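Long-range contacts in putative ABC transporter subunit, substrate-binding component (Rhodopseudomonas palustris, PDB 4EVQ), which binds 4-hydroxybenzoate and, as the solute-binding component of an ABC transporter, probably delivers such lignin-derived aromatic acids for uptake: residues A[145-150]-A[173-178]; A[155-160]-A[184-189]; A[208-213]-A[233-238]; A[240-245]-A[256-261]. All coordinates share one frame; numbering follows the deposited sequence. Where two conformers were deposited one is given.

Contact 1. Residues A[145-150]-A[173-178]; sequences AMIKAG and KSFTAG
Ile-147 and Gly-178 are where the backbones of helices 135-148 and 162-177 come nearest, with 6.2 Å between their CA atoms, close to the C-terminal end of each helix. Ile-147 carries the contact. Its CG1 stands beside the backbone N (chi1 -70°) and its CD1 lies over one face of the Phe-175 ring, a CH-pi contact 3.9 Å from the ring centroid and displaced toward the rim. The same methyl touches the carbonyl of its partner, with CD1 3.3 Å from Phe-175 O. A branched aliphatic residue suits this place because CG2 is left to face Gly-178, 3.9 Å from Gly-178 O. Glycine fits there in turn, since a CB would run into Ile-147 CG1. Met-146, deposited as selenomethionine, meets the edge of the ring, its CB 3.9 Å from Phe-175 CE1. An alanine in place of Ile-147 would probably take the CD1 methyl from that ring face and open a gap beside Gly-178. Gly-150 closes helix 135-148 in a Schellman motif; its positive phi (90°) suits glycine, and its N donates to Ile-147 O at 2.9 Å. Ser-174 OG is hydrogen-bonded to Arg-140 O, another link between the helices, and Phe-175 also meets Phe-171. Met-146 continues inward onto Cys-209, Tyr-211 and Trp-236. This is the helix-on-sheet layering of an alpha/beta lobe in a type I periplasmic binding protein.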
# COMPACT_ATOMS: atom_id res chain seq x y z
N ALA A 145 -13.03 -12.67 3.93
CA ALA A 145 -13.07 -13.50 2.74
C ALA A 145 -12.73 -14.96 3.06
O ALA A 145 -13.29 -15.90 2.50
CB ALA A 145 -12.08 -12.95 1.72
N MSE A 146 -11.82 -15.16 4.01
CA MSE A 146 -11.43 -16.51 4.39
C MSE A 146 -12.59 -17.20 5.12
O MSE A 146 -12.82 -18.40 4.91
CB MSE A 146 -10.14 -16.46 5.22
CG MSE A 146 -8.98 -16.03 4.36
SE MSE A 146 -7.40 -15.43 5.29
CE MSE A 146 -6.84 -17.18 5.89
N ILE A 147 -13.29 -16.48 5.99
CA ILE A 147 -14.48 -17.07 6.64
C ILE A 147 -15.49 -17.41 5.56
O ILE A 147 -16.09 -18.51 5.60
CB ILE A 147 -15.01 -16.10 7.67
CG1 ILE A 147 -14.06 -15.97 8.89
CG2 ILE A 147 -16.45 -16.54 8.12
CD1 ILE A 147 -13.84 -17.24 9.70
N LYS A 148 -15.72 -16.51 4.62
CA LYS A 148 -16.72 -16.76 3.57
C LYS A 148 -16.34 -17.99 2.76
O LYS A 148 -17.23 -18.75 2.29
CB LYS A 148 -16.85 -15.50 2.71
CG LYS A 148 -17.90 -15.51 1.62
CD LYS A 148 -17.94 -14.18 0.84
CE LYS A 148 -19.03 -14.23 -0.24
NZ LYS A 148 -19.06 -13.03 -1.09
N ALA A 149 -15.04 -18.27 2.63
CA ALA A 149 -14.54 -19.44 1.93
C ALA A 149 -14.65 -20.74 2.75
O ALA A 149 -14.29 -21.79 2.26
CB ALA A 149 -13.06 -19.24 1.47
N GLY A 150 -15.08 -20.65 4.00
CA GLY A 150 -15.26 -21.83 4.83
C GLY A 150 -14.06 -22.27 5.65
O GLY A 150 -14.07 -23.33 6.25
N LYS A 173 -9.38 -10.14 14.01
CA LYS A 173 -10.69 -9.65 14.41
C LYS A 173 -11.78 -10.18 13.54
O LYS A 173 -12.80 -10.63 14.06
CB LYS A 173 -10.70 -8.13 14.44
CG LYS A 173 -9.87 -7.59 15.57
CD LYS A 173 -9.77 -6.08 15.52
CE LYS A 173 -8.70 -5.60 16.50
NZ LYS A 173 -8.30 -4.20 16.23
N SER A 174 -11.64 -10.16 12.24
CA SER A 174 -12.73 -10.64 11.39
C SER A 174 -12.79 -12.14 11.29
O SER A 174 -13.89 -12.71 11.09
CB SER A 174 -12.67 -10.01 9.99
OG SER A 174 -11.51 -10.44 9.33
N PHE A 175 -11.66 -12.81 11.47
CA PHE A 175 -11.66 -14.27 11.43
C PHE A 175 -12.28 -14.83 12.68
O PHE A 175 -13.13 -15.76 12.60
CB PHE A 175 -10.23 -14.77 11.27
CG PHE A 175 -10.12 -16.19 10.74
CD1 PHE A 175 -10.40 -16.47 9.42
CD2 PHE A 175 -9.77 -17.24 11.58
CE1 PHE A 175 -10.30 -17.77 8.92
CE2 PHE A 175 -9.64 -18.53 11.06
CZ PHE A 175 -9.90 -18.79 9.75
N THR A 176 -11.95 -14.27 13.83
CA THR A 176 -12.55 -14.75 15.06
C THR A 176 -14.01 -14.28 15.22
O THR A 176 -14.80 -15.02 15.84
CB THR A 176 -11.74 -14.34 16.31
OG1 THR A 176 -11.77 -12.92 16.49
CG2 THR A 176 -10.31 -14.83 16.24
N ALA A 177 -14.39 -13.11 14.72
CA ALA A 177 -15.81 -12.70 14.74
C ALA A 177 -16.61 -13.68 13.93
O ALA A 177 -17.78 -13.97 14.29
CB ALA A 177 -15.99 -11.30 14.19
N GLY A 178 -16.07 -14.23 12.86
CA GLY A 178 -16.73 -15.23 12.06
C GLY A 178 -16.61 -16.64 12.61
O GLY A 178 -16.93 -17.59 11.88

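Contact 2. Residues A[155-160]-A[184-189]; sequences VTVTWK and KDITIA. With SO4 (sulfate ion), chain E.
Thr-156 and Asp-185 pair in register across two parallel strands, 153-159 and 181-188, which helix 162-177 joins into a beta-alpha-beta unit at the edge of the sheet. The backbone bonds are straight near Thr-156 and more bent toward the C-terminal end. Thr-156 N donates to Lys-184 O, while Ile-186 N gives a nearly straight bond of 2.8 Å to Thr-156 O. Thr-158 N then reaches Ile-186 O at 3.2 Å, Ile-188 N reaches Thr-158 O, and Lys-160 N closes the series on Ile-188 O at 2.8 Å. Val-155 and Val-157 turn their backbone polar groups to strand 209-213 instead. Their side chains suit the apolar face, where Val-155 CG1 lies 3.8 Å from Ile-186 CD1. On the other face Thr-158 OG1 bonds to Phe-213 O. At the C-terminal end, Trp-159 CD1 comes to 3.5 Å from Ile-188 O, which lies at the indole edge, and NE1 is satisfied by Asp-192 O. Lys-184 reaches outward, NZ donating to O2 of a sulfate probably taken from the crystallisation liquor. The carboxylate of Asp-185 is shared: OD2 forms a salt bridge with Lys-172, and OD1 accepts a hydrogen bond from Thr-156 OG1. That hydroxyl lies between the backbone N and the carbonyl carbon (chi1 71°), donates to the anti lone pair of Asp-185 OD1 at 2.6 Å, and accepts a hydrogen bond from a water at 2.8 Å, which also donates to Ile-186 O, likewise at 2.8 Å.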
# COMPACT_ATOMS: atom_id res chain seq x y z
N VAL A 155 -3.13 -20.20 10.88
CA VAL A 155 -1.88 -19.70 11.46
C VAL A 155 -1.49 -18.45 10.68
O VAL A 155 -1.65 -18.41 9.46
CB VAL A 155 -0.75 -20.74 11.33
CG1 VAL A 155 0.63 -20.14 11.71
CG2 VAL A 155 -1.04 -21.95 12.17
N THR A 156 -1.00 -17.42 11.38
CA THR A 156 -0.52 -16.21 10.71
C THR A 156 1.01 -16.17 10.74
O THR A 156 1.64 -16.73 11.68
CB THR A 156 -1.05 -14.92 11.32
OG1 THR A 156 -0.46 -14.72 12.58
CG2 THR A 156 -2.55 -14.93 11.43
N VAL A 157 1.61 -15.60 9.71
CA VAL A 157 3.05 -15.42 9.70
C VAL A 157 3.37 -14.08 9.02
O VAL A 157 2.86 -13.79 7.92
CB VAL A 157 3.75 -16.62 9.05
CG1 VAL A 157 3.30 -16.85 7.66
CG2 VAL A 157 5.25 -16.49 9.14
N THR A 158 4.23 -13.31 9.64
CA THR A 158 4.57 -11.99 9.11
C THR A 158 5.83 -11.50 9.76
O THR A 158 6.41 -12.17 10.61
CB THR A 158 3.41 -10.97 9.26
OG1 THR A 158 3.70 -9.80 8.50
CG2 THR A 158 3.21 -10.58 10.69
N TRP A 159 6.26 -10.31 9.35
CA TRP A 159 7.38 -9.63 9.96
C TRP A 159 6.96 -8.88 11.23
O TRP A 159 5.83 -8.36 11.32
CB TRP A 159 7.99 -8.62 8.97
CG TRP A 159 8.92 -9.23 7.96
CD1 TRP A 159 9.91 -10.14 8.21
CD2 TRP A 159 8.99 -8.95 6.57
NE1 TRP A 159 10.60 -10.40 7.08
CE2 TRP A 159 10.07 -9.68 6.04
CE3 TRP A 159 8.28 -8.10 5.72
CZ2 TRP A 159 10.44 -9.62 4.69
CZ3 TRP A 159 8.64 -8.02 4.42
CH2 TRP A 159 9.70 -8.79 3.90
N LYS A 160 7.89 -8.82 12.18
CA LYS A 160 7.67 -8.21 13.47
C LYS A 160 7.90 -6.68 13.39
O LYS A 160 8.91 -6.14 13.81
CB LYS A 160 8.53 -8.85 14.53
CG LYS A 160 8.13 -8.43 15.96
CD LYS A 160 8.79 -9.20 17.08
CE LYS A 160 8.38 -8.58 18.41
NZ LYS A 160 8.94 -7.22 18.63
N LYS A 184 -2.08 -19.80 16.08
CA LYS A 184 -0.74 -19.29 16.34
C LYS A 184 -0.48 -18.09 15.46
O LYS A 184 -0.89 -18.07 14.32
CB LYS A 184 0.31 -20.35 16.06
CG LYS A 184 1.69 -20.08 16.66
CD LYS A 184 1.72 -20.27 18.14
CE LYS A 184 1.55 -21.72 18.51
NZ LYS A 184 1.63 -21.94 20.00
N ASP A 185 0.22 -17.11 16.01
CA ASP A 185 0.78 -16.00 15.24
C ASP A 185 2.30 -16.13 15.30
O ASP A 185 2.88 -16.00 16.37
CB ASP A 185 0.34 -14.66 15.80
CG ASP A 185 -1.15 -14.51 15.83
OD1 ASP A 185 -1.80 -14.55 14.80
OD2 ASP A 185 -1.69 -14.40 16.96
N ILE A 186 2.91 -16.38 14.17
CA ILE A 186 4.36 -16.51 14.08
C ILE A 186 4.91 -15.20 13.50
O ILE A 186 4.37 -14.65 12.52
CB ILE A 186 4.75 -17.70 13.16
CG1 ILE A 186 4.14 -19.02 13.65
CG2 ILE A 186 6.25 -17.81 13.01
CD1 ILE A 186 4.28 -20.18 12.71
N THR A 187 6.00 -14.72 14.08
CA THR A 187 6.68 -13.58 13.53
C THR A 187 8.14 -13.88 13.23
O THR A 187 8.77 -14.79 13.82
CB THR A 187 6.58 -12.30 14.36
OG1 THR A 187 7.24 -12.45 15.61
CG2 THR A 187 5.13 -11.89 14.56
N ILE A 188 8.64 -13.11 12.31
CA ILE A 188 9.97 -13.19 11.78
C ILE A 188 10.55 -11.78 11.96
O ILE A 188 9.86 -10.78 11.67
CB ILE A 188 9.84 -13.50 10.19
CG1 ILE A 188 9.09 -14.81 9.95
CG2 ILE A 188 11.15 -13.56 9.55
CD1 ILE A 188 9.83 -16.06 10.42
N ALA A 189 11.81 -11.62 12.39
CA ALA A 189 12.39 -10.28 12.49
C ALA A 189 12.45 -9.61 11.11
O ALA A 189 12.78 -10.26 10.14
CB ALA A 189 13.82 -10.42 13.01
S SO4 E . 4.13 -19.91 21.83
O1 SO4 E . 5.36 -19.12 21.96
O2 SO4 E . 4.29 -20.75 20.63
O3 SO4 E . 2.95 -19.07 21.76
O4 SO4 E . 3.98 -20.78 23.02
O HOH W 1 1.89 -13.29 12.82

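Contact 3. Residues A[208-213]-A[233-238]; sequences DCVYAF and IPLWGP. With PHB (p-hydroxybenzoic acid), chain H.
Val-210 O receives the shortest bond of this pairing, from Trp-236 N at 2.8 Å, with the donor nearly along the C=O axis. Val-210 N donates to Pro-234 O, and Ala-212 N to Trp-236 O at 2.9 Å, so three bonds join the parallel strands 209-213 and 235-238 of a beta-alpha-beta unit. The next rung is missing. Ala-212 O is buried without a hydrogen-bonding partner, because Pro-238 has no N-H to give it; a CA-H...O contact from Gly-237 CA at 3.4 Å is a modest substitute. Glycine suits that position, since a CB would collide with Ala-212 O. On one side of the sheet Val-210 CG1 packs 3.9 Å from Leu-235 CD1, which also touches Ala-212 CB, and helix 217-228 covers them. On the other side Tyr-211 holds its CG anti to the backbone N (chi1 174°), and its ring crosses Pro-238 at about a right angle, CE1 3.8 Å from Pro-238 CD. That ring also stacks with Phe-171, and its OH makes a weak hydrogen bond to Met-167 O. An alanine at Tyr-211 would probably take one packing partner from Pro-238 CD and from the Phe-171 ring and open a gap under the helices. Phe-213 extends beyond the ladder, with Pro-238 CG 4.0 Å from its CD1. Its ring edge meets 4-hydroxybenzoate, CZ lying 3.7 Å from ligand C4. The approach is carbon to carbon, which implies that this residue offers the ligand shape and dispersion, while hydrogen bonds come from others such as Ser-215.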
# COMPACT_ATOMS: atom_id res chain seq x y z
N ASP A 208 -5.97 -25.19 8.66
CA ASP A 208 -6.57 -25.32 7.34
C ASP A 208 -6.26 -24.16 6.39
O ASP A 208 -6.64 -24.19 5.22
CB ASP A 208 -8.08 -25.59 7.41
CG ASP A 208 -8.91 -24.45 7.97
OD1 ASP A 208 -8.42 -23.33 8.19
OD2 ASP A 208 -10.14 -24.63 8.17
N CYS A 209 -5.47 -23.21 6.89
CA CYS A 209 -4.99 -22.12 6.04
C CYS A 209 -3.87 -21.38 6.77
O CYS A 209 -3.74 -21.42 7.99
CB CYS A 209 -6.13 -21.12 5.72
SG CYS A 209 -6.94 -20.40 7.17
N VAL A 210 -3.13 -20.62 5.97
CA VAL A 210 -2.09 -19.71 6.45
C VAL A 210 -2.39 -18.33 5.89
O VAL A 210 -2.72 -18.18 4.71
CB VAL A 210 -0.70 -20.18 6.02
CG1 VAL A 210 0.35 -19.13 6.36
CG2 VAL A 210 -0.35 -21.51 6.68
N TYR A 211 -2.31 -17.34 6.78
CA TYR A 211 -2.39 -15.93 6.42
C TYR A 211 -1.01 -15.32 6.57
O TYR A 211 -0.46 -15.34 7.67
CB TYR A 211 -3.37 -15.21 7.34
CG TYR A 211 -3.47 -13.70 7.21
CD1 TYR A 211 -4.30 -13.14 6.28
CD2 TYR A 211 -2.78 -12.85 8.05
CE1 TYR A 211 -4.43 -11.77 6.19
CE2 TYR A 211 -2.89 -11.47 7.97
CZ TYR A 211 -3.73 -10.95 7.06
OH TYR A 211 -3.91 -9.57 6.98
N ALA A 212 -0.46 -14.76 5.49
CA ALA A 212 0.89 -14.21 5.51
C ALA A 212 0.90 -12.80 4.95
O ALA A 212 0.30 -12.51 3.93
CB ALA A 212 1.85 -15.08 4.71
N PHE A 213 1.67 -11.96 5.63
CA PHE A 213 2.03 -10.66 5.08
C PHE A 213 3.54 -10.58 4.94
O PHE A 213 4.28 -10.57 5.96
CB PHE A 213 1.51 -9.43 5.85
CG PHE A 213 2.23 -8.13 5.43
CD1 PHE A 213 2.07 -7.66 4.15
CD2 PHE A 213 3.11 -7.48 6.27
CE1 PHE A 213 2.78 -6.54 3.71
CE2 PHE A 213 3.85 -6.36 5.81
CZ PHE A 213 3.66 -5.92 4.53
N ILE A 233 -1.65 -27.02 2.44
CA ILE A 233 -2.44 -26.04 3.17
C ILE A 233 -2.52 -24.73 2.33
O ILE A 233 -1.50 -24.23 1.87
CB ILE A 233 -1.77 -25.67 4.55
CG1 ILE A 233 -1.69 -26.89 5.46
CG2 ILE A 233 -2.55 -24.54 5.26
CD1 ILE A 233 -0.66 -26.72 6.61
N PRO A 234 -3.71 -24.21 2.11
CA PRO A 234 -3.81 -23.02 1.24
C PRO A 234 -3.27 -21.77 1.90
O PRO A 234 -3.49 -21.49 3.06
CB PRO A 234 -5.29 -22.86 1.01
CG PRO A 234 -5.95 -23.54 2.12
CD PRO A 234 -5.04 -24.69 2.51
N LEU A 235 -2.52 -21.04 1.08
CA LEU A 235 -1.91 -19.75 1.44
C LEU A 235 -2.78 -18.60 0.99
O LEU A 235 -3.20 -18.52 -0.17
CB LEU A 235 -0.52 -19.70 0.84
CG LEU A 235 0.28 -18.39 1.09
CD1 LEU A 235 0.48 -18.20 2.59
CD2 LEU A 235 1.61 -18.45 0.41
N TRP A 236 -2.97 -17.70 1.93
CA TRP A 236 -3.71 -16.46 1.75
C TRP A 236 -2.91 -15.28 2.30
O TRP A 236 -2.06 -15.44 3.14
CB TRP A 236 -4.98 -16.52 2.58
CG TRP A 236 -6.12 -17.34 2.05
CD1 TRP A 236 -6.22 -18.71 2.02
CD2 TRP A 236 -7.32 -16.83 1.50
NE1 TRP A 236 -7.43 -19.07 1.46
CE2 TRP A 236 -8.12 -17.95 1.13
CE3 TRP A 236 -7.80 -15.55 1.26
CZ2 TRP A 236 -9.38 -17.80 0.57
CZ3 TRP A 236 -9.05 -15.41 0.68
CH2 TRP A 236 -9.84 -16.53 0.38
N GLY A 237 -3.24 -14.08 1.83
CA GLY A 237 -2.72 -12.88 2.46
C GLY A 237 -3.34 -11.66 1.84
O GLY A 237 -4.05 -11.74 0.86
N PRO A 238 -3.05 -10.51 2.43
CA PRO A 238 -3.29 -9.28 1.67
C PRO A 238 -2.48 -9.31 0.39
O PRO A 238 -1.46 -9.96 0.31
CB PRO A 238 -2.79 -8.19 2.63
CG PRO A 238 -1.63 -8.88 3.37
CD PRO A 238 -2.12 -10.31 3.55
C1' PHB H . 3.86 -0.99 5.46
O1' PHB H . 4.89 -1.04 6.18
O2' PHB H . 2.84 -0.25 5.74
C1 PHB H . 3.75 -1.78 4.21
C2 PHB H . 4.91 -2.19 3.55
C3 PHB H . 4.81 -2.95 2.40
C4 PHB H . 3.59 -3.30 1.93
C5 PHB H . 2.42 -2.89 2.55
C6 PHB H . 2.53 -2.15 3.69
O4 PHB H . 3.47 -4.04 0.81

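Contact 4. Residues A[240-245]-A[256-261]; sequences FLTDGV and IKTVLH. With PHB (p-hydroxybenzoic acid), chain H.
Phe-240, in a 3-10 segment, has its ring between Leu-260 and the ligand. CG stands beside the backbone N (chi1 -42°), which sets the direction in which the ring leaves the backbone. Leu-260 CD1 sits over one face in a CH-pi contact, 4.0 Å from the ring centroid, and C5 of 4-hydroxybenzoate lies over the centre of the opposite face. Phe-240 CB also comes to 3.2 Å from ligand O4. A flat aromatic suits a wall that must present one face to the ligand and the other to the protein. His-261 meets the far end of the ring, its CE1 4.1 Å from Phe-240 CZ, while its NE2 is hydrogen-bonded to Gln-292 OE1. Leu-241 comes next and crosses Ile-256 at about a right angle, a loose methyl contact. Thr-242 uses both branches: CG2 packs 3.8 Å from Ile-256 CG2, and its side chain and that of Thr-258 reach toward each other, tip to tip. A water spans the two hydroxyls, 2.7 Å from Thr-258 OG1 and weakly donating to Thr-242 OG1 at 3.3 Å; Thr-258 OG1 is bonded to Arg-348 as well. Asp-243 faces Leu-260 tip to tip, OD1 3.6 Å from CD2. Its charge is met elsewhere, by a salt bridge from OD1 to Arg-348 and a hydrogen bond from Val-288 N to OD2. The chain then turns through Gly-244. Strand 257-260 runs between strands 235-238 and 345-351; Ile-138 of helix 135-148 packs on both Phe-240 and Leu-260, Val-288 of helix 288-306 on Leu-260 and Phe-289 on Phe-240.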
# COMPACT_ATOMS: atom_id res chain seq x y z
N PHE A 240 -0.35 -7.62 -1.14
CA PHE A 240 1.08 -7.30 -1.13
C PHE A 240 1.92 -8.57 -1.19
O PHE A 240 3.08 -8.51 -1.60
CB PHE A 240 1.45 -6.48 0.11
CG PHE A 240 0.45 -5.42 0.43
CD1 PHE A 240 0.26 -4.37 -0.45
CD2 PHE A 240 -0.36 -5.52 1.55
CE1 PHE A 240 -0.71 -3.44 -0.19
CE2 PHE A 240 -1.37 -4.57 1.77
CZ PHE A 240 -1.54 -3.55 0.91
N LEU A 241 1.37 -9.69 -0.74
CA LEU A 241 2.11 -10.97 -0.70
C LEU A 241 2.48 -11.40 -2.11
O LEU A 241 3.49 -12.05 -2.27
CB LEU A 241 1.19 -12.00 -0.06
CG LEU A 241 1.77 -13.41 0.07
CD1 LEU A 241 3.00 -13.43 0.96
CD2 LEU A 241 0.69 -14.37 0.60
N THR A 242 1.68 -11.06 -3.13
CA THR A 242 1.96 -11.48 -4.49
C THR A 242 2.28 -10.36 -5.47
O THR A 242 2.87 -10.62 -6.52
CB THR A 242 0.80 -12.35 -5.05
OG1 THR A 242 -0.43 -11.60 -5.07
CG2 THR A 242 0.58 -13.57 -4.19
N ASP A 243 1.87 -9.12 -5.16
CA ASP A 243 2.06 -8.07 -6.14
C ASP A 243 3.54 -7.78 -6.42
O ASP A 243 4.32 -7.55 -5.52
CB ASP A 243 1.33 -6.79 -5.74
CG ASP A 243 -0.01 -6.64 -6.45
OD1 ASP A 243 -0.80 -7.62 -6.46
OD2 ASP A 243 -0.30 -5.54 -7.00
N GLY A 244 3.89 -7.81 -7.70
CA GLY A 244 5.24 -7.55 -8.15
C GLY A 244 6.14 -8.75 -8.27
O GLY A 244 7.23 -8.60 -8.81
N VAL A 245 5.72 -9.90 -7.75
CA VAL A 245 6.58 -11.10 -7.70
C VAL A 245 5.95 -12.25 -8.42
O VAL A 245 6.49 -13.36 -8.37
CB VAL A 245 6.96 -11.48 -6.26
CG1 VAL A 245 7.79 -10.34 -5.60
CG2 VAL A 245 5.79 -11.90 -5.42
N ILE A 256 -2.39 -19.21 -4.89
CA ILE A 256 -2.42 -18.33 -3.72
C ILE A 256 -3.61 -17.38 -3.85
O ILE A 256 -3.84 -16.81 -4.91
CB ILE A 256 -1.09 -17.53 -3.58
CG1 ILE A 256 0.07 -18.50 -3.29
CG2 ILE A 256 -1.20 -16.46 -2.49
CD1 ILE A 256 1.39 -17.79 -3.32
N LYS A 257 -4.33 -17.20 -2.76
CA LYS A 257 -5.49 -16.32 -2.74
C LYS A 257 -5.13 -15.05 -1.96
O LYS A 257 -4.51 -15.10 -0.91
CB LYS A 257 -6.65 -17.01 -2.03
CG LYS A 257 -7.17 -18.21 -2.80
CD LYS A 257 -8.44 -17.89 -3.46
CE LYS A 257 -8.97 -19.00 -4.36
NZ LYS A 257 -9.07 -20.32 -3.76
N THR A 258 -5.53 -13.90 -2.48
CA THR A 258 -5.27 -12.64 -1.81
C THR A 258 -6.46 -11.71 -1.93
O THR A 258 -7.34 -11.89 -2.77
CB THR A 258 -4.01 -11.91 -2.32
OG1 THR A 258 -4.16 -11.53 -3.69
CG2 THR A 258 -2.75 -12.72 -2.18
N VAL A 259 -6.49 -10.72 -1.05
CA VAL A 259 -7.46 -9.64 -1.15
C VAL A 259 -6.69 -8.33 -1.33
O VAL A 259 -5.72 -8.07 -0.60
CB VAL A 259 -8.36 -9.61 0.09
CG1 VAL A 259 -9.19 -8.35 0.12
CG2 VAL A 259 -9.27 -10.85 0.12
N LEU A 260 -7.11 -7.52 -2.29
CA LEU A 260 -6.43 -6.25 -2.54
C LEU A 260 -7.40 -5.31 -3.24
O LEU A 260 -8.28 -5.73 -3.98
CB LEU A 260 -5.17 -6.44 -3.43
CG LEU A 260 -4.13 -5.32 -3.39
CD1 LEU A 260 -3.50 -5.18 -2.02
CD2 LEU A 260 -3.06 -5.62 -4.47
N HIS A 261 -7.11 -4.03 -3.09
CA HIS A 261 -7.81 -2.93 -3.73
C HIS A 261 -7.46 -2.70 -5.20
O HIS A 261 -7.93 -1.76 -5.81
CB HIS A 261 -7.65 -1.67 -2.88
CG HIS A 261 -6.24 -1.37 -2.53
ND1 HIS A 261 -5.52 -2.18 -1.67
CD2 HIS A 261 -5.43 -0.34 -2.87
CE1 HIS A 261 -4.31 -1.69 -1.54
NE2 HIS A 261 -4.22 -0.57 -2.24
C1' PHB H . 3.86 -0.99 5.46
O1' PHB H . 4.89 -1.04 6.18
O2' PHB H . 2.84 -0.25 5.74
C1 PHB H . 3.75 -1.78 4.21
C2 PHB H . 4.91 -2.19 3.55
C3 PHB H . 4.81 -2.95 2.40
C4 PHB H . 3.59 -3.30 1.93
C5 PHB H . 2.42 -2.89 2.55
C6 PHB H . 2.53 -2.15 3.69
O4 PHB H . 3.47 -4.04 0.81
O HOH W 2 -3.31 -13.17 -5.60

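In the fold
Contacts 2 and 3 and strand 257-260 of contact 4 follow one another across a single sheet, while contact 1 joins two helices on one of its faces. Strands 153-159 and 209-213 are neighbours: Val-157 N lies 2.9 Å from Tyr-211 O, linking contacts 2 and 3. Leu-235 O lies 3.1 Å from Lys-257 N, linking contacts 3 and 4, whose centres are about 11 Å apart. Contact 1 sits on contact 3, with Met-146 CG 3.4 Å from Trp-236 CE3. Contacts 3 and 4 both touch 4-hydroxybenzoate, through Phe-213 and Phe-240; in contact 2 the side chain of Trp-159 stays about 7 Å from it.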